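PDB 5FX8: manganese lipoxygenase from Gaeumannomyces graminis, which oxidises linoleic and alpha-linolenic acids with molecular oxygen at a manganese centre, giving 11S- and 13R-hydroperoxy fatty acids. Local coordinates for residues A109-E114 / K143-E148; E117-I122 / N525-V530; A105-T110 / R538-Q543; R584-R589 / A606-V611. One frame throughout, in Å; residues are numbered along the deposited sequence.

Interaction 1: A109-E114 / K143-E148; sequences ATAYRE and KESVPE. With NAG (2-acetamido-2-deoxy-beta-D-glucopyranose), chain N; NAG (2-acetamido-2-deoxy-beta-D-glucopyranose), chain K.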
# COMPACT_ATOMS: atom_id res chain seq x y z
N ALA A 109 11.27 -8.88 1.88
CA ALA A 109 12.69 -9.16 1.90
C ALA A 109 13.49 -7.88 1.73
O ALA A 109 14.46 -7.64 2.46
CB ALA A 109 13.05 -10.16 0.82
N THR A 110 13.07 -7.03 0.80
CA THR A 110 13.81 -5.82 0.53
C THR A 110 13.83 -4.91 1.74
O THR A 110 14.88 -4.38 2.11
CB THR A 110 13.19 -5.10 -0.66
OG1 THR A 110 13.21 -5.97 -1.78
CG2 THR A 110 13.95 -3.84 -0.97
N ALA A 111 12.68 -4.76 2.38
CA ALA A 111 12.57 -3.88 3.53
C ALA A 111 13.45 -4.36 4.68
O ALA A 111 14.10 -3.55 5.35
CB ALA A 111 11.12 -3.78 3.97
N TYR A 112 13.49 -5.67 4.93
CA TYR A 112 14.37 -6.18 5.97
C TYR A 112 15.83 -5.93 5.63
O TYR A 112 16.61 -5.49 6.49
CB TYR A 112 14.09 -7.65 6.17
CG TYR A 112 12.90 -7.89 7.03
CD1 TYR A 112 12.67 -7.10 8.13
CD2 TYR A 112 12.01 -8.91 6.75
CE1 TYR A 112 11.59 -7.30 8.92
CE2 TYR A 112 10.92 -9.13 7.54
CZ TYR A 112 10.71 -8.31 8.63
OH TYR A 112 9.64 -8.49 9.48
N ARG A 113 16.22 -6.19 4.39
CA ARG A 113 17.59 -5.91 3.98
C ARG A 113 17.95 -4.42 4.17
O ARG A 113 18.97 -4.09 4.79
CB ARG A 113 17.76 -6.37 2.54
CG ARG A 113 19.12 -6.22 1.97
CD ARG A 113 19.01 -6.26 0.47
NE ARG A 113 18.09 -7.31 0.08
CZ ARG A 113 17.45 -7.33 -1.09
NH1 ARG A 113 17.66 -6.35 -1.96
NH2 ARG A 113 16.61 -8.33 -1.39
N GLU A 114 17.10 -3.51 3.70
CA GLU A 114 17.41 -2.09 3.85
C GLU A 114 17.27 -1.60 5.28
O GLU A 114 17.86 -0.58 5.64
CB GLU A 114 16.52 -1.26 2.90
CG GLU A 114 16.58 -1.77 1.48
CD GLU A 114 16.10 -0.79 0.42
OE1 GLU A 114 14.94 -0.38 0.46
OE2 GLU A 114 16.88 -0.44 -0.48
N LYS A 143 16.08 3.02 -0.60
CA LYS A 143 15.99 3.33 -2.01
C LYS A 143 15.18 2.31 -2.80
O LYS A 143 14.62 2.66 -3.84
CB LYS A 143 17.37 3.44 -2.61
CG LYS A 143 18.05 4.72 -2.30
CD LYS A 143 19.54 4.59 -2.59
CE LYS A 143 20.17 5.93 -2.95
NZ LYS A 143 21.63 5.73 -3.20
N GLU A 144 15.15 1.05 -2.37
CA GLU A 144 14.37 0.07 -3.09
C GLU A 144 12.98 -0.12 -2.49
O GLU A 144 12.01 -0.31 -3.23
CB GLU A 144 15.11 -1.26 -3.15
CG GLU A 144 16.40 -1.26 -3.98
CD GLU A 144 17.29 -2.48 -3.69
OE1 GLU A 144 17.86 -2.58 -2.58
OE2 GLU A 144 17.43 -3.35 -4.57
N SER A 145 12.86 -0.05 -1.17
CA SER A 145 11.58 -0.17 -0.49
C SER A 145 10.70 1.02 -0.75
O SER A 145 9.48 0.88 -0.87
CB SER A 145 11.81 -0.30 1.01
OG SER A 145 12.55 -1.46 1.28
N VAL A 146 11.28 2.21 -0.76
CA VAL A 146 10.56 3.44 -0.95
C VAL A 146 11.26 4.24 -2.04
O VAL A 146 11.90 5.25 -1.76
CB VAL A 146 10.48 4.22 0.37
CG1 VAL A 146 9.55 5.37 0.22
CG2 VAL A 146 10.02 3.28 1.46
N PRO A 147 11.12 3.85 -3.31
CA PRO A 147 11.93 4.49 -4.35
C PRO A 147 11.73 5.98 -4.46
O PRO A 147 12.69 6.70 -4.71
CB PRO A 147 11.49 3.77 -5.62
CG PRO A 147 10.86 2.54 -5.16
CD PRO A 147 10.20 2.86 -3.88
N GLU A 148 10.51 6.48 -4.28
CA GLU A 148 10.23 7.91 -4.33
C GLU A 148 10.79 8.67 -3.13
O GLU A 148 10.70 9.90 -3.11
CB GLU A 148 8.72 8.13 -4.46
CG GLU A 148 7.90 7.70 -3.23
CD GLU A 148 7.34 6.23 -3.21
OE1 GLU A 148 8.03 5.23 -3.54
OE2 GLU A 148 6.17 6.09 -2.80
C1 NAG N . 21.53 -6.11 -3.08
C2 NAG N . 21.56 -4.99 -4.15
C3 NAG N . 20.25 -4.95 -4.94
C4 NAG N . 19.91 -6.33 -5.49
C5 NAG N . 19.84 -7.31 -4.33
C6 NAG N . 19.57 -8.74 -4.74
C7 NAG N . 23.01 -3.05 -3.67
C8 NAG N . 23.10 -1.71 -2.99
N2 NAG N . 21.84 -3.69 -3.56
O3 NAG N . 20.40 -4.03 -6.01
O4 NAG N . 18.68 -6.31 -6.20
O5 NAG N . 21.11 -7.34 -3.67
O6 NAG N . 20.14 -9.62 -3.78
O7 NAG N . 23.96 -3.52 -4.29
C1 NAG K . 17.23 -7.52 9.80
C2 NAG K . 16.29 -6.78 10.71
C3 NAG K . 15.59 -7.76 11.64
C4 NAG K . 14.90 -8.83 10.82
C5 NAG K . 15.92 -9.49 9.92
C6 NAG K . 15.32 -10.50 8.99
C7 NAG K . 16.58 -4.56 11.70
C8 NAG K . 17.49 -3.67 12.47
N2 NAG K . 17.03 -5.79 11.47
O3 NAG K . 14.61 -7.09 12.40
O4 NAG K . 14.28 -9.78 11.67
O5 NAG K . 16.54 -8.50 9.09
O6 NAG K . 16.34 -11.00 8.14
O7 NAG K . 15.49 -4.19 11.33

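Interaction 2: E117-I122 / N525-V530; sequences ETFADI and NERQAV. With NAG (2-acetamido-2-deoxy-beta-D-glucopyranose), chain K.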
# COMPACT_ATOMS: atom_id res chain seq x y z
N GLU A 117 20.65 -2.60 6.76
CA GLU A 117 21.68 -1.66 6.35
C GLU A 117 21.54 -0.35 7.10
O GLU A 117 22.53 0.20 7.61
CB GLU A 117 21.62 -1.43 4.84
CG GLU A 117 21.98 -2.66 3.97
CD GLU A 117 21.49 -2.52 2.51
OE1 GLU A 117 20.97 -1.44 2.16
OE2 GLU A 117 21.60 -3.48 1.71
N THR A 118 20.32 0.16 7.18
CA THR A 118 20.08 1.41 7.89
C THR A 118 20.60 1.33 9.32
O THR A 118 21.26 2.26 9.81
CB THR A 118 18.59 1.72 7.89
OG1 THR A 118 18.11 1.77 6.54
CG2 THR A 118 18.32 3.04 8.57
N PHE A 119 20.31 0.23 10.01
CA PHE A 119 20.72 0.11 11.40
C PHE A 119 22.24 0.02 11.51
O PHE A 119 22.83 0.57 12.45
CB PHE A 119 20.07 -1.11 12.05
CG PHE A 119 20.28 -1.21 13.54
CD1 PHE A 119 19.85 -0.21 14.39
CD2 PHE A 119 20.88 -2.34 14.08
CE1 PHE A 119 20.03 -0.33 15.76
CE2 PHE A 119 21.05 -2.45 15.44
CZ PHE A 119 20.62 -1.45 16.27
N ALA A 120 22.88 -0.68 10.58
CA ALA A 120 24.33 -0.72 10.62
C ALA A 120 24.91 0.68 10.48
O ALA A 120 25.82 1.06 11.21
CB ALA A 120 24.85 -1.65 9.53
N ASP A 121 24.34 1.49 9.59
CA ASP A 121 24.81 2.86 9.41
C ASP A 121 24.61 3.70 10.67
O ASP A 121 25.54 4.36 11.15
CB ASP A 121 24.10 3.48 8.22
CG ASP A 121 24.58 4.87 7.92
OD1 ASP A 121 25.66 5.00 7.32
OD2 ASP A 121 23.87 5.83 8.28
N ILE A 122 23.39 3.71 11.21
CA ILE A 122 23.13 4.51 12.40
C ILE A 122 24.05 4.09 13.53
O ILE A 122 24.70 4.92 14.17
CB ILE A 122 21.65 4.38 12.81
CG1 ILE A 122 20.76 4.96 11.71
CG2 ILE A 122 21.40 5.09 14.07
CD1 ILE A 122 19.32 4.94 12.09
N ASN A 525 14.33 4.34 20.33
CA ASN A 525 15.77 4.29 20.18
C ASN A 525 16.11 3.86 18.75
O ASN A 525 15.24 3.66 17.92
CB ASN A 525 16.38 3.37 21.22
CG ASN A 525 15.94 1.94 21.04
OD1 ASN A 525 15.88 1.43 19.94
ND2 ASN A 525 15.65 1.29 22.14
N GLU A 526 17.40 3.69 18.47
CA GLU A 526 17.81 3.42 17.09
C GLU A 526 17.15 2.17 16.53
O GLU A 526 16.65 2.18 15.40
CB GLU A 526 19.33 3.30 17.03
CG GLU A 526 20.09 4.56 17.43
CD GLU A 526 20.10 4.84 18.93
OE1 GLU A 526 19.61 4.01 19.73
OE2 GLU A 526 20.60 5.91 19.31
N ARG A 527 17.14 1.09 17.30
CA ARG A 527 16.58 -0.16 16.82
C ARG A 527 15.07 -0.04 16.63
O ARG A 527 14.50 -0.53 15.65
CB ARG A 527 16.92 -1.27 17.81
CG ARG A 527 16.16 -2.53 17.59
CD ARG A 527 17.04 -3.59 17.05
NE ARG A 527 18.02 -3.98 18.05
CZ ARG A 527 18.91 -4.95 17.89
NH1 ARG A 527 18.94 -5.64 16.76
NH2 ARG A 527 19.75 -5.23 18.87
N GLN A 528 14.41 0.62 17.58
CA GLN A 528 12.98 0.76 17.52
C GLN A 528 12.56 1.65 16.36
O GLN A 528 11.55 1.39 15.70
CB GLN A 528 12.47 1.30 18.85
CG GLN A 528 12.85 0.43 20.01
CD GLN A 528 12.63 1.05 21.35
OE1 GLN A 528 12.86 2.24 21.56
NE2 GLN A 528 12.18 0.24 22.29
N ALA A 529 13.36 2.70 16.09
CA ALA A 529 13.10 3.61 14.99
C ALA A 529 13.27 2.93 13.65
O ALA A 529 12.45 3.11 12.74
CB ALA A 529 14.03 4.81 15.09
N VAL A 530 14.34 2.15 13.51
CA VAL A 530 14.51 1.36 12.30
C VAL A 530 13.36 0.38 12.15
O VAL A 530 12.94 0.06 11.03
CB VAL A 530 15.87 0.65 12.31
CG1 VAL A 530 16.03 -0.24 11.13
CG2 VAL A 530 16.95 1.67 12.28
C1 NAG K . 17.23 -7.52 9.80
C2 NAG K . 16.29 -6.78 10.71
C3 NAG K . 15.59 -7.76 11.64
C4 NAG K . 14.90 -8.83 10.82
C5 NAG K . 15.92 -9.49 9.92
C6 NAG K . 15.32 -10.50 8.99
C7 NAG K . 16.58 -4.56 11.70
C8 NAG K . 17.49 -3.67 12.47
N2 NAG K . 17.03 -5.79 11.47
O3 NAG K . 14.61 -7.09 12.40
O4 NAG K . 14.28 -9.78 11.67
O5 NAG K . 16.54 -8.50 9.09
O6 NAG K . 16.34 -11.00 8.14
O7 NAG K . 15.49 -4.19 11.33

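Interaction 3: A105-T110 / R538-Q543; sequences ANQTAT and RFNRAQ. With NAG (2-acetamido-2-deoxy-beta-D-glucopyranose), chain F.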
# COMPACT_ATOMS: atom_id res chain seq x y z
N ALA A 105 6.37 -10.98 -1.01
CA ALA A 105 7.70 -11.51 -0.77
C ALA A 105 8.79 -10.49 -1.10
O ALA A 105 9.68 -10.23 -0.28
CB ALA A 105 7.88 -12.79 -1.58
N ASN A 106 8.77 -9.94 -2.30
CA ASN A 106 9.84 -9.05 -2.72
C ASN A 106 9.94 -7.82 -1.81
O ASN A 106 11.02 -7.48 -1.31
CB ASN A 106 9.59 -8.69 -4.18
CG ASN A 106 10.65 -7.85 -4.80
OD1 ASN A 106 11.53 -7.32 -4.16
ND2 ASN A 106 10.53 -7.69 -6.10
N GLN A 107 8.81 -7.16 -1.54
CA GLN A 107 8.87 -5.96 -0.73
C GLN A 107 9.29 -6.28 0.71
O GLN A 107 10.02 -5.50 1.33
CB GLN A 107 7.53 -5.25 -0.77
CG GLN A 107 7.44 -4.00 0.09
CD GLN A 107 7.96 -2.74 -0.56
OE1 GLN A 107 8.24 -2.70 -1.74
NE2 GLN A 107 8.11 -1.69 0.22
N THR A 108 8.87 -7.42 1.26
CA THR A 108 9.24 -7.75 2.63
C THR A 108 10.74 -8.01 2.75
O THR A 108 11.41 -7.45 3.62
CB THR A 108 8.48 -8.97 3.11
OG1 THR A 108 7.10 -8.79 2.87
CG2 THR A 108 8.66 -9.11 4.57
N ALA A 109 11.27 -8.88 1.88
CA ALA A 109 12.69 -9.16 1.90
C ALA A 109 13.49 -7.88 1.73
O ALA A 109 14.46 -7.64 2.46
CB ALA A 109 13.05 -10.16 0.82
N THR A 110 13.07 -7.03 0.80
CA THR A 110 13.81 -5.82 0.53
C THR A 110 13.83 -4.91 1.74
O THR A 110 14.88 -4.38 2.11
CB THR A 110 13.19 -5.10 -0.66
OG1 THR A 110 13.21 -5.97 -1.78
CG2 THR A 110 13.95 -3.84 -0.97
N ARG A 538 7.13 -1.79 4.90
CA ARG A 538 6.47 -3.00 4.47
C ARG A 538 5.00 -2.79 4.11
O ARG A 538 4.41 -3.66 3.47
CB ARG A 538 6.60 -4.07 5.55
CG ARG A 538 7.72 -5.07 5.28
CD ARG A 538 7.94 -5.93 6.49
NE ARG A 538 8.72 -5.27 7.51
CZ ARG A 538 8.48 -5.39 8.79
NH1 ARG A 538 7.47 -6.14 9.18
NH2 ARG A 538 9.23 -4.78 9.68
N PHE A 539 4.40 -1.65 4.50
CA PHE A 539 3.07 -1.34 3.98
C PHE A 539 3.11 -0.80 2.54
O PHE A 539 2.06 -0.73 1.89
CB PHE A 539 2.36 -0.33 4.87
CG PHE A 539 2.03 -0.83 6.24
CD1 PHE A 539 2.07 -2.17 6.54
CD2 PHE A 539 1.66 0.06 7.24
CE1 PHE A 539 1.76 -2.60 7.80
CE2 PHE A 539 1.34 -0.38 8.49
CZ PHE A 539 1.39 -1.71 8.76
N ASN A 540 4.27 -0.42 2.04
CA ASN A 540 4.43 0.13 0.71
C ASN A 540 4.69 -1.01 -0.28
O ASN A 540 5.02 -2.13 0.10
CB ASN A 540 5.58 1.13 0.69
CG ASN A 540 5.57 2.02 -0.53
OD1 ASN A 540 4.53 2.50 -0.95
ND2 ASN A 540 6.73 2.23 -1.10
N ARG A 541 4.48 -0.72 -1.57
CA ARG A 541 4.63 -1.70 -2.63
C ARG A 541 5.34 -1.02 -3.80
O ARG A 541 4.71 -0.47 -4.69
CB ARG A 541 3.28 -2.27 -3.08
CG ARG A 541 2.71 -3.36 -2.21
CD ARG A 541 3.52 -4.65 -2.27
NE ARG A 541 2.99 -5.68 -1.38
CZ ARG A 541 3.13 -5.66 -0.06
NH1 ARG A 541 3.77 -4.67 0.51
NH2 ARG A 541 2.62 -6.61 0.68
N ALA A 542 6.65 -1.13 -3.81
CA ALA A 542 7.50 -0.52 -4.82
C ALA A 542 7.36 -1.15 -6.20
O ALA A 542 7.81 -0.55 -7.17
CB ALA A 542 8.95 -0.59 -4.35
N GLN A 543 6.76 -2.32 -6.34
CA GLN A 543 6.73 -3.03 -7.61
C GLN A 543 5.46 -2.79 -8.41
O GLN A 543 5.33 -3.35 -9.50
CB GLN A 543 6.90 -4.54 -7.41
CG GLN A 543 7.80 -5.01 -6.28
CD GLN A 543 7.21 -4.71 -4.94
OE1 GLN A 543 6.00 -4.62 -4.79
NE2 GLN A 543 8.06 -4.48 -3.98
C1 NAG F . 11.44 -6.87 -6.85
C2 NAG F . 11.88 -7.62 -8.09
C3 NAG F . 12.76 -6.74 -8.96
C4 NAG F . 12.04 -5.44 -9.28
C5 NAG F . 11.59 -4.76 -7.99
C6 NAG F . 10.74 -3.54 -8.24
C7 NAG F . 12.08 -10.06 -7.95
C8 NAG F . 12.92 -11.21 -7.48
N2 NAG F . 12.58 -8.84 -7.73
O3 NAG F . 13.07 -7.45 -10.15
O4 NAG F . 12.88 -4.56 -10.00
O5 NAG F . 10.78 -5.66 -7.22
O6 NAG F . 9.62 -3.86 -9.06
O7 NAG F . 11.00 -10.22 -8.50

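Interaction 4: R584-R589 / A606-V611; sequences REIAGR and ALNPAV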
# COMPACT_ATOMS: atom_id res chain seq x y z
N ARG A 584 1.60 13.29 -13.86
CA ARG A 584 2.65 14.26 -14.16
C ARG A 584 2.52 15.51 -13.29
O ARG A 584 3.53 16.02 -12.79
CB ARG A 584 2.65 14.61 -15.64
CG ARG A 584 3.20 13.49 -16.47
CD ARG A 584 3.35 13.87 -17.91
NE ARG A 584 2.08 14.17 -18.56
CZ ARG A 584 1.26 13.26 -19.08
NH1 ARG A 584 1.54 11.96 -19.03
NH2 ARG A 584 0.14 13.66 -19.64
N GLU A 585 1.30 16.01 -13.06
CA GLU A 585 1.15 17.16 -12.16
C GLU A 585 1.67 16.84 -10.76
O GLU A 585 2.33 17.67 -10.14
CB GLU A 585 -0.31 17.62 -12.06
CG GLU A 585 -0.91 18.18 -13.32
CD GLU A 585 -2.43 18.34 -13.23
OE1 GLU A 585 -3.00 18.10 -12.14
OE2 GLU A 585 -3.05 18.72 -14.25
N ILE A 586 1.37 15.65 -10.24
CA ILE A 586 1.75 15.39 -8.85
C ILE A 586 3.24 15.13 -8.73
O ILE A 586 3.91 15.69 -7.87
CB ILE A 586 0.91 14.24 -8.27
CG1 ILE A 586 -0.55 14.67 -8.20
CG2 ILE A 586 1.43 13.85 -6.88
CD1 ILE A 586 -1.45 13.61 -7.77
N ALA A 587 3.79 14.28 -9.60
CA ALA A 587 5.23 14.02 -9.55
C ALA A 587 6.06 15.27 -9.84
O ALA A 587 7.21 15.37 -9.40
CB ALA A 587 5.62 12.93 -10.54
N GLY A 588 5.52 16.23 -10.57
CA GLY A 588 6.35 17.39 -10.75
C GLY A 588 6.36 18.38 -9.61
O GLY A 588 6.95 19.45 -9.75
N ARG A 589 5.75 18.06 -8.47
CA ARG A 589 5.56 19.04 -7.41
C ARG A 589 6.87 19.42 -6.73
O ARG A 589 7.76 18.59 -6.54
CB ARG A 589 4.62 18.49 -6.36
CG ARG A 589 3.29 19.14 -6.36
CD ARG A 589 2.33 18.41 -5.47
NE ARG A 589 1.02 18.47 -6.09
CZ ARG A 589 -0.04 17.75 -5.75
NH1 ARG A 589 0.01 16.85 -4.78
NH2 ARG A 589 -1.15 17.93 -6.43
N ALA A 606 0.48 11.61 -2.11
CA ALA A 606 -0.09 10.33 -1.72
C ALA A 606 -1.17 9.87 -2.67
O ALA A 606 -1.59 8.72 -2.60
CB ALA A 606 -0.71 10.43 -0.35
N LEU A 607 -1.65 10.76 -3.52
CA LEU A 607 -2.73 10.44 -4.42
C LEU A 607 -2.25 10.34 -5.85
O LEU A 607 -3.08 10.33 -6.76
CB LEU A 607 -3.82 11.49 -4.30
CG LEU A 607 -4.81 11.21 -3.20
CD1 LEU A 607 -5.67 12.39 -3.10
CD2 LEU A 607 -5.59 9.97 -3.57
N ASN A 608 -0.94 10.27 -6.07
CA ASN A 608 -0.34 10.05 -7.37
C ASN A 608 -0.84 8.74 -7.96
O ASN A 608 -0.52 7.68 -7.42
CB ASN A 608 1.19 10.04 -7.26
CG ASN A 608 1.89 10.04 -8.62
OD1 ASN A 608 1.32 9.65 -9.63
ND2 ASN A 608 3.12 10.50 -8.64
N PRO A 609 -1.60 8.78 -9.05
CA PRO A 609 -2.11 7.53 -9.63
C PRO A 609 -1.06 6.71 -10.32
O PRO A 609 -1.32 5.56 -10.63
CB PRO A 609 -3.18 8.02 -10.62
CG PRO A 609 -2.79 9.35 -10.96
CD PRO A 609 -2.06 9.95 -9.82
N ALA A 610 0.12 7.24 -10.57
CA ALA A 610 1.17 6.44 -11.17
C ALA A 610 1.91 5.62 -10.15
O ALA A 610 2.66 4.72 -10.53
CB ALA A 610 2.16 7.32 -11.91
N VAL A 611 1.72 5.91 -8.87
CA VAL A 611 2.45 5.26 -7.80
C VAL A 611 1.56 4.31 -7.03
O VAL A 611 2.01 3.26 -6.57
CB VAL A 611 3.04 6.34 -6.86
CG1 VAL A 611 3.74 5.70 -5.69
CG2 VAL A 611 3.98 7.25 -7.65

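Interaction 1: A109-E114 / K143-E148
The Arg113 guanidinium meets Glu144 at its edge, where OE2 lies in its plane. One face rests over Thr110 CA of its own helix, and the opposite face has O6 of a sugar (NAG, chain N) toward its rim. The Glu144 carboxylate is turned 61° from the guanidinium, and their salt bridge is long, 3.8 Å between Arg113 NH1 and Glu144 OE1. Arg113 NH2 also has a weak, distant ion pair with Glu531 of the second subunit. The Tyr112 ring has C6 of another sugar (NAG, chain K) over one face. Helix 86-124, a long outer helix of the lipoxygenase domain, here holds the loop that follows it through Glu114, whose extended carboxylate receives the N-H groups of a short turn with helical backbone angles. Ser145 N reaches Glu114 OE1 at 2.7 Å on the syn side, and Ser145 OG donates to Glu114 OE1 at 2.7 Å on the anti side. Glu144 N takes the syn lone pair of Glu114 OE2 at 3.0 Å. That oxygen also lies 3.2 Å from Glu144 OE1, two acceptors of like charge close together. Thr110 CG2 packs 3.6 Å from Glu144 CB.

Interaction 2: E117-I122 / N525-V530
Phe119 and Ile122 meet Glu526, Arg527 and Val530 where residues 117-122 of helix 86-124 pack against the first turns of helix 526-539. The two short segments run roughly antiparallel, with their axes 9.9 Å apart at closest approach and 151° between their directions, a helix-helix pair of the mainly helical lipoxygenase domain that joins residues some 400 apart in sequence. No hydrogen bond crosses the contact anywhere. Its tight part is formed by the buried Thr118, Ile122 and Val530 with the aliphatic part of Glu526. Val530 CG2 is the common partner, touched by Ile122 CD1 at 4.0 Å, by Phe119 CD1 at 4.0 Å and more loosely by Thr118 CG2; Thr118 and Ile122 each run past Val530 in the opposite direction to it. Ile122 CG2 lies 3.6 Å from Glu526 CG. The Glu526 chain then bends at chi2 (75°), and its OE2 accepts from Phe128 N. In Phe119, chi1 of -172° sets CG anti to the backbone N; CE1 of the ring lies 3.6 Å from Arg527 N. On the looser, partly exposed side Arg527 lays one face of its guanidinium over Phe119 CE2, toward the rim, and a sugar (NAG, chain K) puts its acetamide methyl C8 3.7 Å from Phe119 CB. Arg527 also packs on Ala105 of the second subunit. A capping box begins the second helix: Asn525 OD1 accepts from Gln528 N, while Asn525 N donates to Gln528 OE1 at 2.8 Å, in the carbonyl plane and on a lone pair.

Interaction 3: A105-T110 / R538-Q543
Arg538 crosses Thr108 with its aliphatic part, CD lying 3.8 Å from Thr108 CG2, and its far end has a cation-pi contact with Phe342. Asn540 follows, its carbonyl O set 3.1 Å from Gln107 CG, while its CB approaches Gln107 NE2. Arg541 points its CB away from the helix, but its chain bends back at chi2 and NH1 comes to 3.8 Å from Gln107 CG. The same NH1 donates to Arg538 O and, at 2.9 Å, to Asn540 O; both acceptors lie in the guanidinium plane, which fixes its rotation. Here the chain leaving helix 526-539 runs alongside helix 86-124, close to the metal site: the side chain of Arg541 is about 4 Å from that of Val618, the C-terminal manganese ligand. At Ala542 the backbone N donates to Gln107 OE1 over 3.0 Å, nearly straight at 172° but from above the carbonyl plane. Gln543 NE2 takes a lone pair of the same Gln107 OE1 in that plane, at 2.9 Å, so two donors grip the buried oxygen; Gln107 NE2 donates to Ala537 O and Ser145 O. Gln543 CG also packs 3.2 Å from O5 of the N-linked sugar (NAG, chain F), whose C1 is bonded to Asn106 ND2.

Interaction 4: R584-R589 / A606-V611
Ile586 and Asn608 are brought together by their torsions: CG1 of Ile586 stands anti to its carbonyl carbon (chi1 -65°) with CD1 extended beyond it, and CG of Asn608 stands anti to its backbone N (chi1 -171°). The last turn of helix 566-587 thereby packs against an Asx turn in the C-terminal tail, whose Asn608 lies ten residues before the manganese ligand Val618. Here the two side chains slide past each other in opposite directions. Ile586 CD1 lies 3.8 Å from Asn608 CA and also meets Leu607 O, with Pro609 CD more distant at 4.2 Å, while the other branch, Ile586 CG2, rests 3.8 Å from Asn608 CB. Ala587 adds a looser touch on the exposed side, its CB 4.0 Å from Asn608 ND2. Nothing polar bonds across the contact. Ile586 CG1 lies over one face of the Arg589 guanidinium, toward its rim; Arg589 NH1 forms a salt bridge with Asp400 of helix 396-420 and a hydrogen bond with Trp604 O. On the tail side, Ala610 N donates to Asn608 OD1 over 2.9 Å, at 154°, from above the carbonyl plane of the amide.

In the fold
Interactions 1, 2 and 3 are strung along helix 86-124, and interactions 2 and 3 hold the start and end of helix 526-539 against it. Interactions 1 and 4 are buried, 2 and 3 partly buried. Interactions 1 and 3 adjoin, sharing Ala109 and Thr110, and Ser145 O probably accepts from both Asn540 ND2 and Gln107 NE2. Both are polar: a carboxylate gripping backbone N-H groups in the one, an amide oxygen taking one backbone and one side-chain N-H in the other; interaction 2, farther out, is mainly apolar. All three reach the second subunit and touch sugars, and interaction 3 carries one on Asn106. Sugar-free interaction 4 ties a different helix to the C-terminal tail and touches interaction 1 through Val611 on Glu148.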